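Side-chain contact in cellulosome anchoring protein cohesin region (PDB 4DH2), which binds a type I dockerin module through its cohesin domain, a protein-protein interaction of the cellulosome: residues E39-S43 with H44-S48. Numbering follows the deposited sequence. Where two conformers were deposited one is given.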
# COMPACT_ATOMS: atom_id res chain seq x y z
N GLU A 39 -4.91 2.28 13.92
CA GLU A 39 -5.55 2.19 15.23
C GLU A 39 -6.78 1.29 15.13
O GLU A 39 -7.39 1.20 14.06
CB GLU A 39 -5.95 3.58 15.73
CG GLU A 39 -4.78 4.49 16.10
CD GLU A 39 -5.22 5.88 16.57
OE1 GLU A 39 -6.43 6.18 16.53
OE2 GLU A 39 -4.34 6.67 16.96
N ASN A 40 -7.12 0.65 16.23
CA ASN A 40 -8.25 -0.28 16.27
C ASN A 40 -8.08 -1.43 15.28
O ASN A 40 -9.02 -1.84 14.60
CB ASN A 40 -9.53 0.49 16.00
CG ASN A 40 -9.74 1.59 17.02
OD1 ASN A 40 -9.68 1.32 18.22
ND2 ASN A 40 -9.92 2.81 16.55
N VAL A 41 -6.86 -1.94 15.19
CA VAL A 41 -6.58 -3.10 14.37
C VAL A 41 -7.37 -4.31 14.90
O VAL A 41 -7.31 -4.60 16.09
CB VAL A 41 -5.08 -3.42 14.35
CG1 VAL A 41 -4.80 -4.72 13.58
CG2 VAL A 41 -4.30 -2.23 13.75
N PRO A 42 -8.08 -5.03 14.02
CA PRO A 42 -8.75 -6.24 14.51
C PRO A 42 -7.75 -7.20 15.14
O PRO A 42 -6.71 -7.52 14.56
CB PRO A 42 -9.36 -6.86 13.25
CG PRO A 42 -9.57 -5.63 12.30
CD PRO A 42 -8.36 -4.75 12.60
N SER A 43 -8.10 -7.71 16.31
CA SER A 43 -7.19 -8.60 17.00
C SER A 43 -6.97 -9.90 16.25
O SER A 43 -5.96 -10.56 16.45
CB SER A 43 -7.72 -8.90 18.41
OG SER A 43 -8.95 -9.56 18.34
N HIS A 44 -7.89 -10.29 15.38
CA HIS A 44 -7.65 -11.53 14.63
C HIS A 44 -6.69 -11.36 13.46
O HIS A 44 -6.21 -12.35 12.90
CB HIS A 44 -8.94 -12.23 14.23
CG HIS A 44 -9.59 -11.72 12.98
ND1 HIS A 44 -10.34 -10.57 12.95
CD2 HIS A 44 -9.71 -12.28 11.75
CE1 HIS A 44 -10.85 -10.41 11.73
NE2 HIS A 44 -10.48 -11.44 10.99
N GLY A 45 -6.38 -10.11 13.13
CA GLY A 45 -5.21 -9.82 12.33
C GLY A 45 -5.41 -9.52 10.86
O GLY A 45 -6.27 -10.09 10.19
N ILE A 46 -4.57 -8.60 10.36
CA ILE A 46 -4.43 -8.30 8.95
C ILE A 46 -3.42 -9.24 8.28
O ILE A 46 -2.26 -9.35 8.70
CB ILE A 46 -3.92 -6.87 8.77
CG1 ILE A 46 -4.84 -5.87 9.49
CG2 ILE A 46 -3.79 -6.47 7.28
CD1 ILE A 46 -4.19 -4.52 9.73
N GLN A 47 -3.87 -9.89 7.22
CA GLN A 47 -3.02 -10.70 6.35
C GLN A 47 -2.30 -9.86 5.31
O GLN A 47 -1.10 -10.06 5.01
CB GLN A 47 -3.90 -11.74 5.65
CG GLN A 47 -3.29 -12.42 4.44
CD GLN A 47 -2.22 -13.42 4.86
OE1 GLN A 47 -2.46 -14.26 5.71
NE2 GLN A 47 -1.04 -13.29 4.28
N SER A 48 -3.01 -8.90 4.73
CA SER A 48 -2.42 -8.12 3.66
C SER A 48 -3.10 -6.76 3.55
O SER A 48 -4.30 -6.63 3.83
CB SER A 48 -2.59 -8.85 2.33
OG SER A 48 -2.08 -8.08 1.25
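Gly45 takes a backbone shape with a positive phi (102°) that sets the CB position against the carbonyl oxygen of His44, a shape suited to a residue without a side chain, and it does so while closing a type I beta turn that starts at Pro42. The closing bond runs from Gly45 N to Pro42 O, 3.0 Å long but bent, with 136° at the hydrogen and the donor sitting well above the carbonyl plane. Ser43 and His44 fill the two corners. With CG lodged between its own backbone N and carbonyl carbon (chi1 83°), the His44 ring folds back beside Pro42, and Pro42 CB lies 3.8 Å from His44 ND1, meeting the ring obliquely. His44 NE2 is hydrogen-bonded to Asp143 OD2, while Tyr15 meets the imidazole with the ring planes inclined. All this belongs to the connection between strands 31-39 and 48-54 of the cohesin beta-sandwich. One step out from the turn, Val41 and Ile46 reach across to each other: Val41 CG1, anti to its amide nitrogen, touches Ile46 CD1 at 3.9 Å, the two side chains crossing at about a right angle. Ile46 is buried, packing on Leu17, Phe141 and Ile149, and Pro42 also rests on Leu17 and Ile149, tying the connection to strands 15-27 and 149-161. Farther along, Gln47 and Ser48 both face Cys142 as a classic beta bulge, and there the chain meets the partner: Gln47 packs on Val22 and Ser48 on Ile18 of the dockerin chain.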